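Local coordinates for protein putative glycosyltransferase (GalT1) (Streptococcus parasanguinis, PDB 4PHR) that binds uridine-5'-diphosphate through its GT-D-fold domain and probably transfers a sugar from a nucleotide-sugar donor, as a glycosyltransferase, at residues Ser30-Gly35 with Glu70-Cys75; Leu15-Ser20 with Tyr114-Ile119; Leu149-Ala154 with Arg199-Met204. All blocks are in the same frame, centred on the assembly; numbering follows the deposited sequence.

How the contacts relate
Contact 1 (Ser30-Gly35 with Glu70-Cys75) and contact 2 (Leu15-Ser20 with Tyr114-Ile119) build one region, their centres about 10 Å apart. Strands 72-76 and 115-116 are neighbours in one parallel sheet, where Val74 O and Gly115 N pair at 2.9 Å, and Phe34 O meets Thr117 OG1 at 2.8 Å. Contact 3 (Leu149-Ala154 with Arg199-Met204) lies in a parallel group of strands whose member 223-225 also bonds to Val31 of contact 1; its centre is about 15 Å from that of contact 1 and 20 Å from that of contact 2. UDP bridges contacts 1 and 3: Arg33 holds its phosphates, while Gly153 and Met204 lie against its uridine part. Contact 2 stands behind Arg33, through Ile119 and Thr117 O.

Contact 1 of 3, residues Ser30-Gly35 with Glu70-Cys75; sequences SVVRFG and EKLLVC. With UDP (uridine-5'-diphosphate), chain B.
Five backbone hydrogen bonds join the parallel strands 30-33 and 72-75, axes 4.6 Å apart at closest, and run one residue past them, to Lys71 and Phe34. Ser30 N gives to Lys71 O and Ser30 O takes from Leu73 N; Val32 N then reaches Leu73 O nearly along the C=O axis, and Val32 O accepts Cys75 N in a more bent bond (140° at the hydrogen). Phe34 N closes the ladder on Cys75 O, 2.9 Å away and above the carbonyl plane, while the same oxygen lies at the edge of the Phe34 ring. A water joins Ser30 OG to Lys71 O, and Ser30 OG also bonds to Thr217.

On the face of Val32 and Val74 the valines stand side by side, CG1 of Val32 lying 3.9 Å from CG2 of Val74; Val32 CG1 takes the crowded position between N and C (chi1 60°) and also meets Leu72 CD1. On the other face, SG of Cys75 lies 3.7 Å from CG1 of Val31.

Arg33, at the C-terminal end of its strand, holds the ligand. Its chain bends at chi3 (-53°), so that NH1 donates to UDP O3B at 2.8 Å; NH2 shares that oxygen and reaches O2A weakly. Asp225 forms a salt bridge with NH2, and Thr117 O accepts from NH1, which should steady the guanidinium.

Helices 36-42 and 54-64 link the strands in a beta-alpha-beta crossover of the GT-D fold. Helix 17-27 packs on Val31 and Leu73, helices 54-64 and 206-218 on the Val32 face; strand 115-116 flanks strand 72-76, and strand 223-225 flanks strand 30-33 through Val31.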
loop_
_atom_site.group_PDB
_atom_site.type_symbol
_atom_site.label_atom_id
_atom_site.label_comp_id
_atom_site.label_asym_id
_atom_site.label_seq_id
_atom_site.Cartn_x
_atom_site.Cartn_y
_atom_site.Cartn_z
ATOM N N SER A 30 -4.102 -5.555 11.235
ATOM C CA SER A 30 -3.891 -4.370 10.418
ATOM C C SER A 30 -2.598 -4.561 9.625
ATOM O O SER A 30 -1.784 -5.432 9.951
ATOM C CB SER A 30 -3.778 -3.127 11.292
ATOM O OG SER A 30 -5.028 -2.801 11.870
ATOM N N VAL A 31 -2.396 -3.748 8.597
ATOM C CA VAL A 31 -1.223 -3.881 7.754
ATOM C C VAL A 31 -0.708 -2.504 7.393
ATOM O O VAL A 31 -1.464 -1.669 6.897
ATOM C CB VAL A 31 -1.536 -4.625 6.434
ATOM C CG1 VAL A 31 -0.254 -4.782 5.604
ATOM C CG2 VAL A 31 -2.158 -5.978 6.715
ATOM N N VAL A 32 0.580 -2.271 7.645
ATOM C CA VAL A 32 1.241 -1.055 7.184
ATOM C C VAL A 32 2.402 -1.470 6.281
ATOM O O VAL A 32 3.164 -2.384 6.613
ATOM C CB VAL A 32 1.718 -0.185 8.378
ATOM C CG1 VAL A 32 2.705 -0.934 9.258
ATOM C CG2 VAL A 32 2.318 1.108 7.891
ATOM N N ARG A 33 2.528 -0.812 5.130
ATOM C CA ARG A 33 3.558 -1.185 4.155
ATOM C C ARG A 33 4.572 -0.054 3.966
ATOM O O ARG A 33 4.202 1.098 3.771
ATOM C CB ARG A 33 2.933 -1.561 2.804
ATOM C CG ARG A 33 1.864 -2.677 2.845
ATOM C CD ARG A 33 1.167 -2.869 1.460
ATOM N NE ARG A 33 0.669 -1.569 1.043
ATOM C CZ ARG A 33 1.291 -0.706 0.245
ATOM N NH1 ARG A 33 2.397 -1.043 -0.425
ATOM N NH2 ARG A 33 0.768 0.499 0.085
ATOM N N PHE A 34 5.856 -0.373 4.049
ATOM C CA PHE A 34 6.887 0.616 3.762
ATOM C C PHE A 34 7.435 0.351 2.373
ATOM O O PHE A 34 7.926 -0.739 2.094
ATOM C CB PHE A 34 8.000 0.580 4.818
ATOM C CG PHE A 34 7.586 1.180 6.123
ATOM C CD1 PHE A 34 6.796 0.465 7.009
ATOM C CD2 PHE A 34 7.944 2.480 6.441
ATOM C CE1 PHE A 34 6.390 1.038 8.202
ATOM C CE2 PHE A 34 7.551 3.049 7.626
ATOM C CZ PHE A 34 6.769 2.332 8.507
ATOM N N GLY A 35 7.334 1.352 1.501
ATOM C CA GLY A 35 7.882 1.263 0.162
ATOM C C GLY A 35 9.039 2.222 -0.003
ATOM O O GLY A 35 9.487 2.860 0.960
ATOM N N GLU A 70 -0.158 -10.023 16.323
ATOM C CA GLU A 70 -1.461 -10.408 15.806
ATOM C C GLU A 70 -2.331 -9.184 15.486
ATOM O O GLU A 70 -3.337 -9.296 14.788
ATOM C CB GLU A 70 -2.167 -11.390 16.749
ATOM C CG GLU A 70 -3.001 -12.425 16.009
ATOM C CD GLU A 70 -3.352 -13.647 16.839
ATOM O OE1 GLU A 70 -2.711 -13.873 17.889
ATOM O OE2 GLU A 70 -4.271 -14.389 16.430
ATOM N N LYS A 71 -1.924 -8.015 15.973
ATOM C CA LYS A 71 -2.662 -6.776 15.707
ATOM C C LYS A 71 -2.219 -6.044 14.446
ATOM O O LYS A 71 -3.022 -5.352 13.817
ATOM C CB LYS A 71 -2.546 -5.805 16.881
ATOM C CG LYS A 71 -3.144 -6.301 18.186
ATOM C CD LYS A 71 -3.506 -5.123 19.078
ATOM C CE LYS A 71 -3.773 -5.556 20.512
ATOM N NZ LYS A 71 -2.516 -5.930 21.221
ATOM N N LEU A 72 -0.945 -6.181 14.091
ATOM C CA LEU A 72 -0.372 -5.384 13.012
ATOM C C LEU A 72 0.787 -6.103 12.350
ATOM O O LEU A 72 1.697 -6.591 13.020
ATOM C CB LEU A 72 0.116 -4.042 13.553
ATOM C CG LEU A 72 0.839 -3.132 12.558
ATOM C CD1 LEU A 72 -0.149 -2.595 11.549
ATOM C CD2 LEU A 72 1.534 -1.994 13.290
ATOM N N LEU A 73 0.750 -6.164 11.026
ATOM C CA LEU A 73 1.857 -6.668 10.234
ATOM C C LEU A 73 2.561 -5.472 9.603
ATOM O O LEU A 73 1.937 -4.682 8.881
ATOM C CB LEU A 73 1.340 -7.607 9.143
ATOM C CG LEU A 73 2.371 -8.303 8.251
ATOM C CD1 LEU A 73 3.310 -9.172 9.079
ATOM C CD2 LEU A 73 1.672 -9.128 7.175
ATOM N N VAL A 74 3.852 -5.334 9.891
ATOM C CA VAL A 74 4.676 -4.285 9.303
ATOM C C VAL A 74 5.416 -4.883 8.113
ATOM O O VAL A 74 6.055 -5.925 8.249
ATOM C CB VAL A 74 5.679 -3.720 10.332
ATOM C CG1 VAL A 74 6.582 -2.672 9.684
ATOM C CG2 VAL A 74 4.940 -3.129 11.536
ATOM N N CYS A 75 5.329 -4.226 6.953
ATOM C CA CYS A 75 5.808 -4.817 5.700
ATOM C C CYS A 75 6.962 -4.043 5.083
ATOM O O CYS A 75 7.029 -2.820 5.205
ATOM C CB CYS A 75 4.670 -4.890 4.674
ATOM S SG CYS A 75 3.231 -5.805 5.231
HETATM N N1 UDP B . -2.397 8.894 -2.610
HETATM C C2 UDP B . -3.329 9.866 -2.339
HETATM N N3 UDP B . -2.955 11.005 -1.667
HETATM C C4 UDP B . -1.656 11.180 -1.255
HETATM C C5 UDP B . -0.706 10.194 -1.524
HETATM C C6 UDP B . -1.080 9.126 -2.331
HETATM O O2 UDP B . -4.493 9.739 -2.718
HETATM O O4 UDP B . -1.376 12.208 -0.629
HETATM C "C1'" UDP B . -2.840 7.651 -3.257
HETATM C "C2'" UDP B . -2.531 7.414 -4.711
HETATM O "O2'" UDP B . -3.459 8.092 -5.534
HETATM C "C3'" UDP B . -2.687 5.912 -4.790
HETATM C "C4'" UDP B . -2.189 5.448 -3.431
HETATM O "O4'" UDP B . -2.165 6.604 -2.590
HETATM O "O3'" UDP B . -4.051 5.573 -4.908
HETATM C "C5'" UDP B . -0.806 4.813 -3.516
HETATM O "O5'" UDP B . -0.379 4.479 -2.201
HETATM P PA UDP B . 1.061 3.821 -1.910
HETATM O O1A UDP B . 2.122 4.789 -2.246
HETATM O O2A UDP B . 1.018 3.352 -0.504
HETATM O O3A UDP B . 1.081 2.605 -2.979
HETATM P PB UDP B . 2.107 1.364 -3.232
HETATM O O1B UDP B . 2.871 1.722 -4.462
HETATM O O2B UDP B . 1.202 0.212 -3.455
HETATM O O3B UDP B . 3.002 1.220 -2.040
HETATM O O HOH W 1 -5.629 -4.398 14.438
#

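Contact 2 of 3, residues Leu15-Ser20 with Tyr114-Ile119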
loop_
_atom_site.group_PDB
_atom_site.type_symbol
_atom_site.label_atom_id
_atom_site.label_comp_id
_atom_site.label_asym_id
_atom_site.label_seq_id
_atom_site.Cartn_x
_atom_site.Cartn_y
_atom_site.Cartn_z
ATOM N N LEU A 15 7.871 -12.197 4.536
ATOM C CA LEU A 15 6.872 -13.179 4.113
ATOM C C LEU A 15 6.316 -12.783 2.753
ATOM O O LEU A 15 5.726 -11.717 2.622
ATOM C CB LEU A 15 5.708 -13.205 5.100
ATOM C CG LEU A 15 5.959 -13.722 6.512
ATOM C CD1 LEU A 15 4.765 -13.359 7.382
ATOM C CD2 LEU A 15 6.197 -15.223 6.502
ATOM N N PRO A 16 6.489 -13.634 1.733
ATOM C CA PRO A 16 5.979 -13.222 0.417
ATOM C C PRO A 16 4.457 -13.098 0.407
ATOM O O PRO A 16 3.796 -13.554 1.345
ATOM C CB PRO A 16 6.445 -14.341 -0.516
ATOM C CG PRO A 16 6.692 -15.510 0.378
ATOM C CD PRO A 16 7.135 -14.956 1.700
ATOM N N ILE A 17 3.925 -12.488 -0.648
ATOM C CA ILE A 17 2.503 -12.167 -0.757
ATOM C C ILE A 17 1.530 -13.174 -0.132
ATOM O O ILE A 17 0.735 -12.814 0.733
ATOM C CB ILE A 17 2.092 -11.915 -2.228
ATOM C CG1 ILE A 17 2.791 -10.672 -2.775
ATOM C CG2 ILE A 17 0.591 -11.737 -2.333
ATOM C CD1 ILE A 17 2.683 -10.537 -4.284
ATOM N N LEU A 18 1.569 -14.428 -0.569
ATOM C CA LEU A 18 0.543 -15.374 -0.129
ATOM C C LEU A 18 0.679 -15.714 1.342
ATOM O O LEU A 18 -0.312 -15.964 2.030
ATOM C CB LEU A 18 0.554 -16.651 -0.966
ATOM C CG LEU A 18 -0.189 -16.547 -2.294
ATOM C CD1 LEU A 18 -0.079 -17.853 -3.058
ATOM C CD2 LEU A 18 -1.655 -16.151 -2.083
ATOM N N GLU A 19 1.919 -15.727 1.817
ATOM C CA GLU A 19 2.191 -15.996 3.219
ATOM C C GLU A 19 1.772 -14.808 4.079
ATOM O O GLU A 19 1.236 -14.983 5.174
ATOM C CB GLU A 19 3.672 -16.314 3.418
ATOM C CG GLU A 19 4.194 -17.431 2.513
ATOM C CD GLU A 19 3.410 -18.729 2.649
ATOM O OE1 GLU A 19 3.280 -19.450 1.636
ATOM O OE2 GLU A 19 2.937 -19.034 3.764
ATOM N N SER A 20 2.017 -13.596 3.579
ATOM C CA SER A 20 1.561 -12.385 4.266
ATOM C C SER A 20 0.050 -12.388 4.418
ATOM O O SER A 20 -0.481 -12.047 5.473
ATOM C CB SER A 20 1.995 -11.121 3.519
ATOM O OG SER A 20 3.359 -10.858 3.762
ATOM N N TYR A 114 9.084 -9.619 8.526
ATOM C CA TYR A 114 8.224 -8.552 8.024
ATOM C C TYR A 114 7.239 -9.149 7.045
ATOM O O TYR A 114 7.511 -10.196 6.467
ATOM C CB TYR A 114 9.063 -7.485 7.309
ATOM C CG TYR A 114 9.983 -6.739 8.249
ATOM C CD1 TYR A 114 11.274 -7.192 8.494
ATOM C CD2 TYR A 114 9.550 -5.593 8.910
ATOM C CE1 TYR A 114 12.115 -6.516 9.366
ATOM C CE2 TYR A 114 10.380 -4.908 9.774
ATOM C CZ TYR A 114 11.662 -5.378 10.004
ATOM O OH TYR A 114 12.501 -4.712 10.864
ATOM N N GLY A 115 6.095 -8.495 6.860
ATOM C CA GLY A 115 5.208 -8.845 5.769
ATOM C C GLY A 115 5.728 -8.242 4.475
ATOM O O GLY A 115 6.723 -7.518 4.484
ATOM N N SER A 116 5.049 -8.526 3.364
ATOM C CA SER A 116 5.450 -7.998 2.067
ATOM C C SER A 116 4.710 -6.730 1.660
ATOM O O SER A 116 3.486 -6.714 1.565
ATOM C CB SER A 116 5.217 -9.040 0.976
ATOM O OG SER A 116 5.572 -8.508 -0.292
ATOM N N THR A 117 5.468 -5.681 1.371
ATOM C CA THR A 117 4.920 -4.446 0.826
ATOM C C THR A 117 4.238 -4.708 -0.514
ATOM O O THR A 117 3.360 -3.941 -0.942
ATOM C CB THR A 117 6.046 -3.414 0.727
ATOM O OG1 THR A 117 6.370 -3.024 2.056
ATOM C CG2 THR A 117 5.684 -2.169 -0.103
ATOM N N PHE A 118 4.618 -5.801 -1.173
ATOM C CA PHE A 118 4.046 -6.136 -2.474
ATOM C C PHE A 118 2.684 -6.837 -2.405
ATOM O O PHE A 118 2.180 -7.305 -3.424
ATOM C CB PHE A 118 5.040 -6.934 -3.331
ATOM C CG PHE A 118 6.344 -6.224 -3.575
ATOM C CD1 PHE A 118 6.445 -4.843 -3.468
ATOM C CD2 PHE A 118 7.479 -6.949 -3.918
ATOM C CE1 PHE A 118 7.654 -4.198 -3.695
ATOM C CE2 PHE A 118 8.690 -6.314 -4.151
ATOM C CZ PHE A 118 8.778 -4.936 -4.049
ATOM N N ILE A 119 2.058 -6.906 -1.233
ATOM C CA ILE A 119 0.665 -7.361 -1.226
ATOM C C ILE A 119 -0.217 -6.436 -2.075
ATOM O O ILE A 119 -1.274 -6.853 -2.554
ATOM C CB ILE A 119 0.050 -7.549 0.192
ATOM C CG1 ILE A 119 0.037 -6.248 0.984
ATOM C CG2 ILE A 119 0.756 -8.658 0.962
ATOM C CD1 ILE A 119 -0.900 -6.290 2.174
HETATM O O HOH W 2 5.958 -10.618 -1.969
#
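Ser20 OG is gripped by two hydrogen bonds: it accepts from Ser116 N at 2.9 Å and donates to Leu15 O at 2.8 Å. With OG beside its own backbone N (chi1 -77°), the hydroxyl sits between the start of its helix and the extended backbone of Gly115-Ser116. The donated bond comes in well above the carbonyl plane of Leu15. Gly115 CA lies only 3.4 Å from Ser20 OG, so the hydroxyl rests directly on the glycine backbone.

A backbone-to-backbone bond lies beside it: Leu15 N points almost straight down the C=O axis of Tyr114, 2.8 Å from its oxygen. Ser116 OG, anti to its backbone N (chi1 178°), accepts from Phe118 N in an ST turn that leads into the 3-10 segment. A water connects that hydroxyl to Ile17 N, 3.1 Å from the water oxygen, in the first turn after the N-cap residue Pro16.

Carbon contacts fill in around the turn. Ile17 lays its CG1-CD1 branch along the carbonyl of Phe118, CD1 coming within 3.4 Å of Phe118 O. Because CG1 of Ile119 takes the crowded position between N and C (chi1 61°), CG2 of Ile119 is set beside the backbone N, 3.8 Å from Ser20 CB.

The start of helix 17-27 is thus fastened to the end of strand 115-116. Strand 72-76 borders that strand through Gly115, Tyr135 of helix 132-140 touches Ile17, and Ile119 packs on Val31 and Arg33 of strand 30-33, bringing the turn up to the UDP site.

Contact 3 of 3, residues Leu149-Ala154 with Arg199-Met204; sequences LIVEGA and RLILVM. With UDP (uridine-5'-diphosphate), chain B.
Strands 149-153 and 200-204 run parallel, 13° apart in direction, their axes approaching to 4.7 Å. Four backbone hydrogen bonds of 2.8 to 2.9 Å alternate between them: Leu149 N to Leu200 O, Leu202 N to Leu149 O, Val151 N to Leu202 O, and Met204 N to Val151 O. All are straight at the hydrogen, and the last two point nearly along the C=O axis. CA-H...O contacts accompany the ladder, as from Ile201 CA to Leu149 O at 3.3 Å.

Side chains alternate between two faces. Val151 and Ile201 lie side by side, CG2 to CG2 at 4.2 Å, and Val203 CG1 rests against Val151 O. On the other face Met204 bends at chi2 (76°), which swings SD obliquely across Ile150 to meet CG2 at 3.9 Å. Glu152 CB touches CB of Met204, while its carboxylate leads away to a salt bridge with Arg173 and a hydrogen bond from Ser158. Arg199 passes its CD along CB of Leu149, and its NH1 bonds to Ser170 and Leu148 O.

The C-terminal ends reach UDP: Gly153 CA lies 3.0 Å from UDP O2, the glycine backbone itself lying against the base, and Met204 C is 3.5 Å from UDP O4'. Such a ligand site at the carboxyl ends of parallel strands is characteristic of Rossmann-like sheets.

Helices 185-195 and 206-218 cover the Val151 face, strand 170-176 flanks strand 147-153, and strand 223-225 lies beyond strand 200-204.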
loop_
_atom_site.group_PDB
_atom_site.type_symbol
_atom_site.label_atom_id
_atom_site.label_comp_id
_atom_site.label_asym_id
_atom_site.label_seq_id
_atom_site.Cartn_x
_atom_site.Cartn_y
_atom_site.Cartn_z
ATOM N N LEU A 149 -14.878 0.600 4.735
ATOM C CA LEU A 149 -14.618 2.028 4.667
ATOM C C LEU A 149 -13.305 2.180 3.912
ATOM O O LEU A 149 -12.267 1.715 4.376
ATOM C CB LEU A 149 -14.503 2.631 6.068
ATOM C CG LEU A 149 -14.153 4.122 6.126
ATOM C CD1 LEU A 149 -15.199 4.961 5.399
ATOM C CD2 LEU A 149 -14.009 4.581 7.569
ATOM N N ILE A 150 -13.363 2.783 2.734
ATOM C CA ILE A 150 -12.168 2.994 1.931
ATOM C C ILE A 150 -11.749 4.443 2.059
ATOM O O ILE A 150 -12.542 5.349 1.791
ATOM C CB ILE A 150 -12.413 2.647 0.442
ATOM C CG1 ILE A 150 -12.760 1.159 0.283
ATOM C CG2 ILE A 150 -11.215 3.064 -0.413
ATOM C CD1 ILE A 150 -13.081 0.765 -1.140
ATOM N N VAL A 151 -10.514 4.652 2.501
ATOM C CA VAL A 151 -9.958 5.989 2.651
ATOM C C VAL A 151 -8.911 6.116 1.558
ATOM O O VAL A 151 -7.923 5.392 1.566
ATOM C CB VAL A 151 -9.319 6.180 4.049
ATOM C CG1 VAL A 151 -8.804 7.614 4.224
ATOM C CG2 VAL A 151 -10.328 5.831 5.149
ATOM N N GLU A 152 -9.156 7.001 0.596
ATOM C CA GLU A 152 -8.322 7.087 -0.597
ATOM C C GLU A 152 -8.371 8.512 -1.129
ATOM O O GLU A 152 -9.156 9.340 -0.645
ATOM C CB GLU A 152 -8.818 6.115 -1.668
ATOM C CG GLU A 152 -10.233 6.430 -2.140
ATOM C CD GLU A 152 -10.734 5.537 -3.258
ATOM O OE1 GLU A 152 -10.013 4.584 -3.646
ATOM O OE2 GLU A 152 -11.856 5.798 -3.756
ATOM N N GLY A 153 -7.538 8.795 -2.122
ATOM C CA GLY A 153 -7.499 10.116 -2.712
ATOM C C GLY A 153 -8.533 10.296 -3.799
ATOM O O GLY A 153 -9.140 9.332 -4.276
ATOM N N ALA A 154 -8.710 11.541 -4.222
ATOM C CA ALA A 154 -9.733 11.872 -5.204
ATOM C C ALA A 154 -9.544 11.223 -6.576
ATOM O O ALA A 154 -10.516 11.057 -7.317
ATOM C CB ALA A 154 -9.855 13.390 -5.341
ATOM N N ARG A 199 -16.913 -1.613 10.336
ATOM C CA ARG A 199 -16.340 -1.698 8.997
ATOM C C ARG A 199 -14.870 -2.102 9.031
ATOM O O ARG A 199 -14.138 -1.775 9.964
ATOM C CB ARG A 199 -16.493 -0.369 8.251
ATOM C CG ARG A 199 -17.933 -0.064 7.907
ATOM C CD ARG A 199 -18.137 1.219 7.090
ATOM N NE ARG A 199 -19.575 1.375 6.901
ATOM C CZ ARG A 199 -20.264 0.885 5.877
ATOM N NH1 ARG A 199 -19.643 0.276 4.867
ATOM N NH2 ARG A 199 -21.583 1.034 5.853
ATOM N N LEU A 200 -14.452 -2.823 8.000
ATOM C CA LEU A 200 -13.037 -3.047 7.748
ATOM C C LEU A 200 -12.537 -1.822 6.988
ATOM O O LEU A 200 -13.175 -1.373 6.030
ATOM C CB LEU A 200 -12.860 -4.305 6.898
ATOM C CG LEU A 200 -11.470 -4.618 6.350
ATOM C CD1 LEU A 200 -10.503 -4.892 7.493
ATOM C CD2 LEU A 200 -11.528 -5.821 5.412
ATOM N N ILE A 201 -11.405 -1.272 7.408
ATOM C CA ILE A 201 -10.896 -0.046 6.804
ATOM C C ILE A 201 -9.780 -0.390 5.824
ATOM O O ILE A 201 -8.851 -1.105 6.181
ATOM C CB ILE A 201 -10.360 0.933 7.885
ATOM C CG1 ILE A 201 -11.418 1.181 8.974
ATOM C CG2 ILE A 201 -9.902 2.237 7.246
ATOM C CD1 ILE A 201 -10.875 1.920 10.200
ATOM N N LEU A 202 -9.897 0.088 4.587
ATOM C CA LEU A 202 -8.862 -0.092 3.571
ATOM C C LEU A 202 -8.344 1.290 3.237
ATOM O O LEU A 202 -9.134 2.215 3.043
ATOM C CB LEU A 202 -9.440 -0.724 2.302
ATOM C CG LEU A 202 -10.182 -2.057 2.470
ATOM C CD1 LEU A 202 -10.646 -2.594 1.114
ATOM C CD2 LEU A 202 -9.326 -3.079 3.209
ATOM N N VAL A 203 -7.025 1.442 3.177
ATOM C CA VAL A 203 -6.449 2.763 2.980
ATOM C C VAL A 203 -5.512 2.762 1.778
ATOM O O VAL A 203 -4.616 1.922 1.686
ATOM C CB VAL A 203 -5.676 3.233 4.236
ATOM C CG1 VAL A 203 -5.291 4.697 4.092
ATOM C CG2 VAL A 203 -6.512 3.011 5.492
ATOM N N MET A 204 -5.723 3.721 0.873
ATOM C CA MET A 204 -4.902 3.885 -0.322
ATOM C C MET A 204 -4.504 5.357 -0.359
ATOM O O MET A 204 -5.198 6.185 -0.949
ATOM C CB MET A 204 -5.671 3.484 -1.591
ATOM C CG MET A 204 -6.117 2.018 -1.624
ATOM S SD MET A 204 -7.553 1.678 -0.562
ATOM C CE MET A 204 -8.316 0.301 -1.416
HETATM N N1 UDP B . -2.397 8.894 -2.610
HETATM C C2 UDP B . -3.329 9.866 -2.339
HETATM N N3 UDP B . -2.955 11.005 -1.667
HETATM C C4 UDP B . -1.656 11.180 -1.255
HETATM C C5 UDP B . -0.706 10.194 -1.524
HETATM C C6 UDP B . -1.080 9.126 -2.331
HETATM O O2 UDP B . -4.493 9.739 -2.718
HETATM O O4 UDP B . -1.376 12.208 -0.629
HETATM C "C1'" UDP B . -2.840 7.651 -3.257
HETATM C "C2'" UDP B . -2.531 7.414 -4.711
HETATM O "O2'" UDP B . -3.459 8.092 -5.534
HETATM C "C3'" UDP B . -2.687 5.912 -4.790
HETATM C "C4'" UDP B . -2.189 5.448 -3.431
HETATM O "O4'" UDP B . -2.165 6.604 -2.590
HETATM O "O3'" UDP B . -4.051 5.573 -4.908
HETATM C "C5'" UDP B . -0.806 4.813 -3.516
HETATM O "O5'" UDP B . -0.379 4.479 -2.201
HETATM P PA UDP B . 1.061 3.821 -1.910
HETATM O O1A UDP B . 2.122 4.789 -2.246
HETATM O O2A UDP B . 1.018 3.352 -0.504
HETATM O O3A UDP B . 1.081 2.605 -2.979
HETATM P PB UDP B . 2.107 1.364 -3.232
HETATM O O1B UDP B . 2.871 1.722 -4.462
HETATM O O2B UDP B . 1.202 0.212 -3.455
HETATM O O3B UDP B . 3.002 1.220 -2.040
#